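Putative L-alanine-DL-glutamate epimerase (Burkholderia xenovorans, PDB 3SN0) probably catalyses a magnesium-dependent racemisation or epimerisation and belongs to the mandelate racemase/muconate lactonizing enzyme family. Local coordinates at residues E64-F69 with A90-L95; T164-H169 with R197-H202; I216-N221 with F239-V244. All coordinates share one frame; numbering follows the deposited sequence.

Contact 1: E64-F69 with A90-L95; sequences EHERFF and AIENAL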
loop_
_atom_site.group_PDB
_atom_site.type_symbol
_atom_site.label_atom_id
_atom_site.label_comp_id
_atom_site.label_asym_id
_atom_site.label_seq_id
_atom_site.Cartn_x
_atom_site.Cartn_y
_atom_site.Cartn_z
ATOM N N GLU A 64 14.066 -39.320 11.461
ATOM C CA GLU A 64 14.347 -38.164 10.608
ATOM C C GLU A 64 13.093 -37.718 9.851
ATOM O O GLU A 64 13.029 -37.796 8.624
ATOM C CB GLU A 64 15.505 -38.503 9.656
ATOM C CG GLU A 64 16.809 -38.767 10.423
ATOM C CD GLU A 64 17.981 -39.199 9.566
ATOM O OE1 GLU A 64 17.865 -39.263 8.331
ATOM O OE2 GLU A 64 19.036 -39.471 10.155
ATOM N N HIS A 65 12.087 -37.239 10.586
ATOM C CA HIS A 65 10.799 -36.923 9.941
ATOM C C HIS A 65 10.878 -35.645 9.104
ATOM O O HIS A 65 10.291 -35.574 8.017
ATOM C CB HIS A 65 9.614 -36.926 10.949
ATOM C CG HIS A 65 9.763 -35.987 12.116
ATOM N ND1 HIS A 65 9.372 -34.667 12.062
ATOM C CD2 HIS A 65 10.219 -36.193 13.382
ATOM C CE1 HIS A 65 9.605 -34.092 13.231
ATOM N NE2 HIS A 65 10.120 -34.994 14.049
ATOM N N GLU A 66 11.603 -34.636 9.568
ATOM C CA GLU A 66 11.719 -33.410 8.776
ATOM C C GLU A 66 12.587 -33.611 7.515
ATOM O O GLU A 66 12.349 -32.971 6.472
ATOM C CB GLU A 66 12.190 -32.241 9.649
ATOM C CG GLU A 66 12.198 -30.908 8.960
ATOM C CD GLU A 66 10.816 -30.269 8.793
ATOM O OE1 GLU A 66 9.752 -30.914 9.008
ATOM O OE2 GLU A 66 10.815 -29.092 8.411
ATOM N N ARG A 67 13.555 -34.524 7.584
ATOM C CA ARG A 67 14.269 -34.977 6.382
ATOM C C ARG A 67 13.285 -35.545 5.372
ATOM O O ARG A 67 13.297 -35.156 4.196
ATOM C CB ARG A 67 15.339 -36.031 6.728
ATOM C CG ARG A 67 16.264 -36.398 5.552
ATOM C CD ARG A 67 16.765 -37.845 5.626
ATOM N NE ARG A 67 15.656 -38.769 5.548
ATOM C CZ ARG A 67 14.992 -39.073 4.434
ATOM N NH1 ARG A 67 15.358 -38.577 3.260
ATOM N NH2 ARG A 67 13.954 -39.879 4.499
ATOM N N PHE A 68 12.427 -36.466 5.816
ATOM C CA PHE A 68 11.432 -37.042 4.916
ATOM C C PHE A 68 10.508 -35.965 4.357
ATOM O O PHE A 68 10.217 -35.963 3.166
ATOM C CB PHE A 68 10.594 -38.134 5.586
ATOM C CG PHE A 68 9.334 -38.447 4.832
ATOM C CD1 PHE A 68 9.363 -39.285 3.748
ATOM C CD2 PHE A 68 8.146 -37.838 5.179
ATOM C CE1 PHE A 68 8.205 -39.546 3.022
ATOM C CE2 PHE A 68 6.981 -38.081 4.434
ATOM C CZ PHE A 68 7.029 -38.942 3.375
ATOM N N PHE A 69 10.021 -35.066 5.217
ATOM C CA PHE A 69 9.165 -33.983 4.723
ATOM C C PHE A 69 9.846 -33.179 3.613
ATOM O O PHE A 69 9.250 -32.888 2.546
ATOM C CB PHE A 69 8.795 -33.028 5.848
ATOM C CG PHE A 69 7.909 -31.931 5.405
ATOM C CD1 PHE A 69 6.551 -32.156 5.251
ATOM C CD2 PHE A 69 8.425 -30.683 5.098
ATOM C CE1 PHE A 69 5.705 -31.138 4.809
ATOM C CE2 PHE A 69 7.592 -29.669 4.627
ATOM C CZ PHE A 69 6.223 -29.903 4.497
ATOM N N ALA A 90 -0.101 -37.229 6.516
ATOM C CA ALA A 90 -0.449 -38.547 7.085
ATOM C C ALA A 90 0.799 -39.371 7.427
ATOM O O ALA A 90 0.893 -39.994 8.498
ATOM C CB ALA A 90 -1.371 -39.323 6.132
ATOM N N ILE A 91 1.777 -39.367 6.523
ATOM C CA ILE A 91 3.020 -40.062 6.799
ATOM C C ILE A 91 3.766 -39.393 7.959
ATOM O O ILE A 91 4.290 -40.071 8.858
ATOM C CB ILE A 91 3.918 -40.178 5.540
ATOM C CG1 ILE A 91 3.236 -41.048 4.493
ATOM C CG2 ILE A 91 5.273 -40.766 5.913
ATOM C CD1 ILE A 91 3.883 -40.978 3.084
ATOM N N GLU A 92 3.809 -38.069 7.965
ATOM C CA GLU A 92 4.450 -37.346 9.059
ATOM C C GLU A 92 3.854 -37.765 10.404
ATOM O O GLU A 92 4.573 -37.982 11.373
ATOM C CB GLU A 92 4.305 -35.818 8.864
ATOM C CG GLU A 92 4.782 -35.005 10.045
ATOM C CD GLU A 92 4.983 -33.533 9.722
ATOM O OE1 GLU A 92 4.209 -32.682 10.229
ATOM O OE2 GLU A 92 5.932 -33.212 8.969
ATOM N N ASN A 93 2.539 -37.846 10.474
ATOM C CA ASN A 93 1.891 -38.161 11.739
ATOM C C ASN A 93 2.174 -39.591 12.193
ATOM O O ASN A 93 2.280 -39.844 13.398
ATOM C CB ASN A 93 0.402 -37.830 11.690
ATOM C CG ASN A 93 0.138 -36.336 11.790
ATOM O OD1 ASN A 93 0.982 -35.587 12.267
ATOM N ND2 ASN A 93 -1.017 -35.895 11.303
ATOM N N ALA A 94 2.361 -40.509 11.242
ATOM C CA ALA A 94 2.764 -41.887 11.560
ATOM C C ALA A 94 4.213 -41.936 12.041
ATOM O O ALA A 94 4.550 -42.636 13.001
ATOM C CB ALA A 94 2.555 -42.802 10.348
ATOM N N LEU A 95 5.075 -41.156 11.389
ATOM C CA LEU A 95 6.465 -41.029 11.825
ATOM C C LEU A 95 6.578 -40.502 13.236
ATOM O O LEU A 95 7.382 -41.011 14.020
ATOM C CB LEU A 95 7.275 -40.113 10.894
ATOM C CG LEU A 95 7.720 -40.741 9.570
ATOM C CD1 LEU A 95 8.147 -39.662 8.593
ATOM C CD2 LEU A 95 8.837 -41.780 9.787
HETATM O O HOH W 1 8.515 -33.274 9.792
HETATM O O HOH W 2 7.377 -35.755 8.068
#
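Phe-68 packs against Ile-91 and Leu-95 in a helix-helix contact of the enolase-type N-terminal domain, where the start of helix 65-75 runs antiparallel to helix 82-102. The axes of the two short helical segments lie 10.2 Å apart and their directions differ by 168°. The Phe-68 side chain crosses that of Ile-91 at about a right angle, and ring atom CE2 comes 3.5 Å from Ile-91 CG2. Leu-95 uses a single methyl for two neighbours: CD1 lies 3.9 Å from Phe-68 CD2 and equally near CB of His-65. Leu-57 of helix 46-57 touches both Phe-68 and Ile-91, extending this apolar group to a third helix.

Beside it runs a polar seam bridged by water. Glu-92 reaches across with an extended chain, and its OE2 and Glu-66 OE1, 4.5 Å apart, would repel each other if both are charged. Gln-300 NE2 binds both oxygens, while Lys-303 forms a salt bridge with the other Glu-66 oxygen; these partners probably ease the repulsion. One water is hydrogen-bonded to Glu-66 OE1 and, at 2.7 Å, to Glu-92 OE2, so that it bridges the two carboxylates; another is hydrogen-bonded to His-65 O and Glu-92 OE2. The bridging water also lies at the edge of the His-65 imidazole, in its plane, 2.8 Å from ND1.

Contact 2: T164-H169 with R197-H202; sequences TNIFIH and RNLRAH. With FUM (fumaric acid), chain C.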
loop_
_atom_site.group_PDB
_atom_site.type_symbol
_atom_site.label_atom_id
_atom_site.label_comp_id
_atom_site.label_asym_id
_atom_site.label_seq_id
_atom_site.Cartn_x
_atom_site.Cartn_y
_atom_site.Cartn_z
ATOM N N THR A 164 -23.043 -25.626 14.845
ATOM C CA THR A 164 -24.013 -26.046 13.865
ATOM C C THR A 164 -23.645 -25.517 12.473
ATOM O O THR A 164 -22.677 -24.765 12.312
ATOM C CB THR A 164 -25.456 -25.623 14.257
ATOM O OG1 THR A 164 -26.374 -26.280 13.385
ATOM C CG2 THR A 164 -25.668 -24.083 14.178
ATOM N N ASN A 165 -24.434 -25.904 11.484
ATOM C CA ASN A 165 -24.232 -25.516 10.070
ATOM C C ASN A 165 -25.549 -24.904 9.575
ATOM O O ASN A 165 -26.277 -24.352 10.383
ATOM C CB ASN A 165 -23.789 -26.742 9.252
ATOM C CG ASN A 165 -22.476 -27.343 9.743
ATOM O OD1 ASN A 165 -22.450 -28.128 10.708
ATOM N ND2 ASN A 165 -21.362 -27.003 9.058
ATOM N N ILE A 166 -25.864 -24.964 8.280
ATOM C CA ILE A 166 -27.034 -24.259 7.764
ATOM C C ILE A 166 -28.115 -25.278 7.447
ATOM O O ILE A 166 -27.850 -26.248 6.719
ATOM C CB ILE A 166 -26.729 -23.475 6.482
ATOM C CG1 ILE A 166 -25.506 -22.570 6.674
ATOM C CG2 ILE A 166 -27.951 -22.623 6.069
ATOM C CD1 ILE A 166 -24.941 -22.010 5.343
ATOM N N PHE A 167 -29.322 -25.035 7.956
ATOM C CA PHE A 167 -30.454 -25.955 7.780
ATOM C C PHE A 167 -31.711 -25.251 7.347
ATOM O O PHE A 167 -31.995 -24.147 7.803
ATOM C CB PHE A 167 -30.705 -26.747 9.061
ATOM C CG PHE A 167 -29.628 -27.724 9.341
ATOM C CD1 PHE A 167 -29.621 -28.935 8.691
ATOM C CD2 PHE A 167 -28.571 -27.405 10.173
ATOM C CE1 PHE A 167 -28.612 -29.821 8.896
ATOM C CE2 PHE A 167 -27.545 -28.301 10.358
ATOM C CZ PHE A 167 -27.581 -29.506 9.721
ATOM N N ILE A 168 -32.451 -25.910 6.459
ATOM C CA ILE A 168 -33.744 -25.433 5.989
ATOM C C ILE A 168 -34.858 -26.245 6.648
ATOM O O ILE A 168 -34.941 -27.462 6.439
ATOM C CB ILE A 168 -33.856 -25.573 4.481
ATOM C CG1 ILE A 168 -32.672 -24.918 3.780
ATOM C CG2 ILE A 168 -35.180 -25.009 3.976
ATOM C CD1 ILE A 168 -32.516 -23.394 4.076
ATOM N N HIS A 169 -35.679 -25.563 7.441
ATOM C CA HIS A 169 -36.732 -26.186 8.261
ATOM C C HIS A 169 -38.149 -26.069 7.676
ATOM O O HIS A 169 -38.996 -26.931 7.942
ATOM C CB HIS A 169 -36.750 -25.555 9.648
ATOM C CG HIS A 169 -35.627 -26.005 10.522
ATOM N ND1 HIS A 169 -35.720 -27.113 11.332
ATOM C CD2 HIS A 169 -34.381 -25.507 10.699
ATOM C CE1 HIS A 169 -34.578 -27.273 11.984
ATOM N NE2 HIS A 169 -33.753 -26.305 11.624
ATOM N N ARG A 197 -34.131 -16.683 6.952
ATOM C CA ARG A 197 -35.178 -16.965 7.942
ATOM C C ARG A 197 -34.991 -18.335 8.601
ATOM O O ARG A 197 -35.296 -18.508 9.772
ATOM C CB ARG A 197 -36.576 -16.841 7.328
ATOM C CG ARG A 197 -36.989 -17.953 6.424
ATOM C CD ARG A 197 -38.516 -17.954 6.165
ATOM N NE ARG A 197 -38.790 -18.639 4.901
ATOM C CZ ARG A 197 -38.902 -18.044 3.721
ATOM N NH1 ARG A 197 -38.798 -16.721 3.599
ATOM N NH2 ARG A 197 -39.123 -18.782 2.646
ATOM N N ASN A 198 -34.451 -19.296 7.860
ATOM C CA ASN A 198 -34.197 -20.617 8.408
ATOM C C ASN A 198 -32.989 -20.647 9.350
ATOM O O ASN A 198 -33.019 -21.319 10.365
ATOM C CB ASN A 198 -34.065 -21.630 7.280
ATOM C CG ASN A 198 -35.409 -22.102 6.801
ATOM O OD1 ASN A 198 -36.070 -22.881 7.496
ATOM N ND2 ASN A 198 -35.855 -21.597 5.648
ATOM N N LEU A 199 -31.943 -19.897 9.013
ATOM C CA LEU A 199 -30.824 -19.682 9.932
ATOM C C LEU A 199 -31.317 -19.107 11.256
ATOM O O LEU A 199 -30.954 -19.584 12.344
ATOM C CB LEU A 199 -29.783 -18.743 9.305
ATOM C CG LEU A 199 -28.684 -19.392 8.475
ATOM C CD1 LEU A 199 -27.954 -18.351 7.597
ATOM C CD2 LEU A 199 -27.706 -20.140 9.384
ATOM N N ARG A 200 -32.147 -18.075 11.175
ATOM C CA ARG A 200 -32.685 -17.475 12.373
ATOM C C ARG A 200 -33.497 -18.501 13.191
ATOM O O ARG A 200 -33.261 -18.679 14.388
ATOM C CB ARG A 200 -33.510 -16.228 12.008
ATOM C CG ARG A 200 -34.326 -15.665 13.149
ATOM C CD ARG A 200 -34.997 -14.340 12.747
ATOM N NE ARG A 200 -34.009 -13.310 12.433
ATOM C CZ ARG A 200 -33.371 -12.580 13.340
ATOM N NH1 ARG A 200 -33.607 -12.741 14.637
ATOM N NH2 ARG A 200 -32.476 -11.682 12.952
ATOM N N ALA A 201 -34.415 -19.200 12.536
ATOM C CA ALA A 201 -35.292 -20.166 13.231
ATOM C C ALA A 201 -34.468 -21.262 13.943
ATOM O O ALA A 201 -34.712 -21.599 15.117
ATOM C CB ALA A 201 -36.279 -20.790 12.240
ATOM N N HIS A 202 -33.483 -21.785 13.217
ATOM C CA HIS A 202 -32.591 -22.827 13.716
ATOM C C HIS A 202 -31.796 -22.375 14.924
ATOM O O HIS A 202 -31.757 -23.070 15.933
ATOM C CB HIS A 202 -31.624 -23.257 12.596
ATOM C CG HIS A 202 -30.736 -24.397 12.970
ATOM N ND1 HIS A 202 -31.089 -25.715 12.770
ATOM C CD2 HIS A 202 -29.511 -24.421 13.552
ATOM C CE1 HIS A 202 -30.106 -26.500 13.185
ATOM N NE2 HIS A 202 -29.142 -25.741 13.674
HETATM O OXT FUM C . -21.442 -29.628 4.917
HETATM C C FUM C . -20.485 -30.434 5.069
HETATM O O FUM C . -20.311 -31.379 4.260
HETATM C C4 FUM C . -19.558 -30.333 6.221
HETATM C C5 FUM C . -19.659 -29.366 7.137
HETATM C C6 FUM C . -18.704 -29.285 8.272
HETATM O O7 FUM C . -17.861 -30.211 8.424
HETATM O O8 FUM C . -18.760 -28.288 9.050
#
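Asn-198 OD1 accepts the backbone N-H of His-169 at 2.7 Å, the shortest polar bond between residues 164-169 and helical residues 197-202. The bond is fairly straight at the hydrogen, but the donor stands 57° out of the amide carbonyl plane, above it and not on a lone pair. The other end of the amide is held as well: ND2 is hydrogen-bonded to Lys-194 O and Asp-170 OD1, which should fix the rotation of the group. Asn-198 CB meanwhile presses on Phe-167 O at 3.3 Å, a buried carbonyl oxygen with no hydrogen-bond partner in the model.

One turn further along the helix, His-202 is gripped through both ring nitrogens. Its first torsion, with CG anti to the backbone N (chi1 -175°), carries the imidazole toward residues 164-169, where NE2 pairs at 2.8 Å with Thr-164 OG1, coming from the opposite direction, and ND1 pairs with His-169 NE2 at 3.0 Å. The histidine pair is almost straight, 173°, and joins the rings rim to rim with their planes inclined to each other. Phe-167 completes an aromatic cluster: its plane is nearly parallel to that of His-202, yet the rings are slid so far apart that they barely overlap, and Phe-167 CD2 meets His-202 CE1 at 3.5 Å. The Asn-165 side chain leaves the backbone away from the helix, and its ND2 donates to fumarate O8 at 2.9 Å.

The contact thus lays helix 193-210 against strand 161-168 of the C-terminal barrel domain. Leu-199 also touches Leu-218 on the adjoining strand 215-219, helix 128-132 packs on Phe-167, and Val-147 of helix 144-156 borders both histidines.

Contact 3: I216-N221 with F239-V244; sequences ILLDLN and FDLFWV. With MG (magnesium ion), chain B; FUM (fumaric acid), chain C.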
loop_
_atom_site.group_PDB
_atom_site.type_symbol
_atom_site.label_atom_id
_atom_site.label_comp_id
_atom_site.label_asym_id
_atom_site.label_seq_id
_atom_site.Cartn_x
_atom_site.Cartn_y
_atom_site.Cartn_z
ATOM N N ILE A 216 -22.534 -20.812 21.152
ATOM C CA ILE A 216 -22.979 -21.333 19.866
ATOM C C ILE A 216 -22.044 -20.836 18.762
ATOM O O ILE A 216 -21.804 -19.630 18.634
ATOM C CB ILE A 216 -24.430 -20.925 19.568
ATOM C CG1 ILE A 216 -25.375 -21.627 20.549
ATOM C CG2 ILE A 216 -24.780 -21.254 18.136
ATOM C CD1 ILE A 216 -26.847 -21.274 20.401
ATOM N N LEU A 217 -21.469 -21.791 18.035
ATOM C CA LEU A 217 -20.645 -21.524 16.871
ATOM C C LEU A 217 -21.470 -21.818 15.616
ATOM O O LEU A 217 -22.239 -22.783 15.577
ATOM C CB LEU A 217 -19.397 -22.410 16.873
ATOM C CG LEU A 217 -18.354 -22.211 17.982
ATOM C CD1 LEU A 217 -18.891 -22.533 19.402
ATOM C CD2 LEU A 217 -17.174 -23.077 17.659
ATOM N N LEU A 218 -21.270 -21.028 14.578
ATOM C CA LEU A 218 -21.993 -21.207 13.304
ATOM C C LEU A 218 -20.987 -21.404 12.180
ATOM O O LEU A 218 -20.171 -20.529 11.934
ATOM C CB LEU A 218 -22.857 -19.994 12.994
ATOM C CG LEU A 218 -23.613 -19.977 11.659
ATOM C CD1 LEU A 218 -24.536 -21.215 11.517
ATOM C CD2 LEU A 218 -24.379 -18.665 11.488
ATOM N N ASP A 219 -21.041 -22.548 11.509
ATOM C CA ASP A 219 -20.150 -22.826 10.397
ATOM C C ASP A 219 -20.924 -22.682 9.087
ATOM O O ASP A 219 -21.877 -23.409 8.839
ATOM C CB ASP A 219 -19.553 -24.226 10.528
ATOM C CG ASP A 219 -18.298 -24.418 9.707
ATOM O OD1 ASP A 219 -18.131 -23.713 8.688
ATOM O OD2 ASP A 219 -17.483 -25.305 10.080
ATOM N N LEU A 220 -20.466 -21.770 8.246
ATOM C CA LEU A 220 -21.067 -21.516 6.943
ATOM C C LEU A 220 -20.272 -22.174 5.802
ATOM O O LEU A 220 -20.687 -22.110 4.647
ATOM C CB LEU A 220 -21.175 -20.009 6.723
ATOM C CG LEU A 220 -21.959 -19.209 7.776
ATOM C CD1 LEU A 220 -21.887 -17.716 7.463
ATOM C CD2 LEU A 220 -23.399 -19.679 7.876
ATOM N N ASN A 221 -19.167 -22.835 6.143
ATOM C CA ASN A 221 -18.293 -23.481 5.171
ATOM C C ASN A 221 -18.050 -22.586 3.926
ATOM O O ASN A 221 -17.740 -21.394 4.073
ATOM C CB ASN A 221 -18.823 -24.886 4.829
ATOM C CG ASN A 221 -18.999 -25.752 6.053
ATOM O OD1 ASN A 221 -20.086 -25.808 6.635
ATOM N ND2 ASN A 221 -17.929 -26.425 6.469
ATOM N N PHE A 239 -27.491 -11.907 17.330
ATOM C CA PHE A 239 -27.220 -13.176 17.983
ATOM C C PHE A 239 -25.894 -13.146 18.731
ATOM O O PHE A 239 -24.980 -12.402 18.383
ATOM C CB PHE A 239 -27.238 -14.335 16.982
ATOM C CG PHE A 239 -28.608 -14.686 16.508
ATOM C CD1 PHE A 239 -29.270 -15.787 17.019
ATOM C CD2 PHE A 239 -29.251 -13.895 15.566
ATOM C CE1 PHE A 239 -30.547 -16.099 16.591
ATOM C CE2 PHE A 239 -30.530 -14.203 15.138
ATOM C CZ PHE A 239 -31.173 -15.306 15.642
ATOM N N ASP A 240 -25.822 -13.930 19.794
ATOM C CA ASP A 240 -24.591 -14.088 20.546
ATOM C C ASP A 240 -23.891 -15.313 19.978
ATOM O O ASP A 240 -24.243 -16.431 20.324
ATOM C CB ASP A 240 -24.914 -14.281 22.034
ATOM C CG ASP A 240 -23.686 -14.573 22.876
ATOM O OD1 ASP A 240 -22.543 -14.259 22.454
ATOM O OD2 ASP A 240 -23.874 -15.123 23.983
ATOM N N LEU A 241 -22.931 -15.104 19.077
ATOM C CA LEU A 241 -22.210 -16.213 18.438
ATOM C C LEU A 241 -20.730 -16.204 18.822
ATOM O O LEU A 241 -20.068 -15.173 18.747
ATOM C CB LEU A 241 -22.378 -16.173 16.929
ATOM C CG LEU A 241 -23.812 -16.227 16.404
ATOM C CD1 LEU A 241 -23.866 -15.996 14.884
ATOM C CD2 LEU A 241 -24.489 -17.563 16.795
ATOM N N PHE A 242 -20.245 -17.367 19.253
ATOM C CA PHE A 242 -18.849 -17.580 19.679
ATOM C C PHE A 242 -17.920 -17.300 18.501
ATOM O O PHE A 242 -16.923 -16.612 18.633
ATOM C CB PHE A 242 -18.698 -19.021 20.147
ATOM C CG PHE A 242 -17.356 -19.376 20.730
ATOM C CD1 PHE A 242 -17.122 -19.258 22.080
ATOM C CD2 PHE A 242 -16.369 -19.932 19.938
ATOM C CE1 PHE A 242 -15.902 -19.642 22.619
ATOM C CE2 PHE A 242 -15.154 -20.312 20.477
ATOM C CZ PHE A 242 -14.937 -20.188 21.817
ATOM N N TRP A 243 -18.294 -17.817 17.340
ATOM C CA TRP A 243 -17.684 -17.404 16.089
ATOM C C TRP A 243 -18.572 -17.800 14.932
ATOM O O TRP A 243 -19.470 -18.656 15.081
ATOM C CB TRP A 243 -16.263 -17.932 15.898
ATOM C CG TRP A 243 -16.022 -19.390 15.531
ATOM C CD1 TRP A 243 -16.640 -20.113 14.567
ATOM C CD2 TRP A 243 -15.008 -20.250 16.080
ATOM N NE1 TRP A 243 -16.100 -21.372 14.489
ATOM C CE2 TRP A 243 -15.090 -21.476 15.406
ATOM C CE3 TRP A 243 -14.035 -20.095 17.080
ATOM C CZ2 TRP A 243 -14.255 -22.551 15.695
ATOM C CZ3 TRP A 243 -13.218 -21.172 17.375
ATOM C CH2 TRP A 243 -13.328 -22.377 16.687
ATOM N N VAL A 244 -18.309 -17.158 13.804
ATOM C CA VAL A 244 -18.882 -17.539 12.523
ATOM C C VAL A 244 -17.735 -17.982 11.634
ATOM O O VAL A 244 -16.784 -17.234 11.414
ATOM C CB VAL A 244 -19.681 -16.423 11.869
ATOM C CG1 VAL A 244 -20.259 -16.913 10.519
ATOM C CG2 VAL A 244 -20.824 -15.975 12.785
HETATM MG MG MG B . -15.413 -25.642 9.455
HETATM O OXT FUM C . -21.442 -29.628 4.917
HETATM C C FUM C . -20.485 -30.434 5.069
HETATM O O FUM C . -20.311 -31.379 4.260
HETATM C C4 FUM C . -19.558 -30.333 6.221
HETATM C C5 FUM C . -19.659 -29.366 7.137
HETATM C C6 FUM C . -18.704 -29.285 8.272
HETATM O O7 FUM C . -17.861 -30.211 8.424
HETATM O O8 FUM C . -18.760 -28.288 9.050
HETATM O O HOH W 3 -22.715 -18.099 21.960
HETATM O O HOH W 4 -15.735 -24.400 7.931
HETATM O O HOH W 5 -16.046 -27.346 8.619
HETATM O O HOH W 6 -15.076 -26.851 11.249
#
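The metal and ligand site of the barrel lies at the C-terminal end of these parallel strands, and further back along them Leu-217 packs on Trp-243. Leu-217 CD2 sits over one face of the indole, 3.7 Å from the centroid of the six-membered ring and 23° off its normal. Leu-217 also runs alongside Phe-242, CD1 to CB 3.6 Å. Between the backbones, Leu-218 N donates to Trp-243 O at 3.0 Å, nearly straight at 170°, and Phe-242 N to Ile-216 O at 2.8 Å.

These are parallel neighbours in a beta-alpha-beta unit, strand 215-219, helix 226-235 and strand 243-245, of the TIM-barrel-like domain. Val-244 CG1 meets Leu-220 CD1 at 3.6 Å beside that helix, whose Leu-233 touches Val-244.

At the strand end the carboxylate of Asp-219 divides its work. OD2 binds magnesium at 2.2 Å, with Glu-245, Glu-269 and three waters as the other ligands; OD1 accepts from one of those waters and from Asn-221 N, closing an Asx turn. The turn probably helps to place Asn-221, whose ND2 makes a weak hydrogen bond to fumarate O8 at 3.3 Å.

Overall arrangement
Contacts 2 and 3 are neighbours, with centres 12 Å apart, and meet in the same sheet through strands 161-168 and 215-219. Thr-164 O and Asp-219 N, 2.9 Å apart, probably form a hydrogen bond between them. A second probable bond, Asn-165 ND2 to Asn-221 OD1 at 3.0 Å, ties together two side chains that both reach fumarate, so contacts 2 and 3 both contribute fumarate-binding side chains; contact 3 also supplies a magnesium ligand. Contact 1 stands apart in the N-terminal domain, across the chain's centre: its centre is 42 Å from that of contact 2 and 35 Å from that of contact 3, with about 19 Å between nearest atoms of contacts 1 and 3.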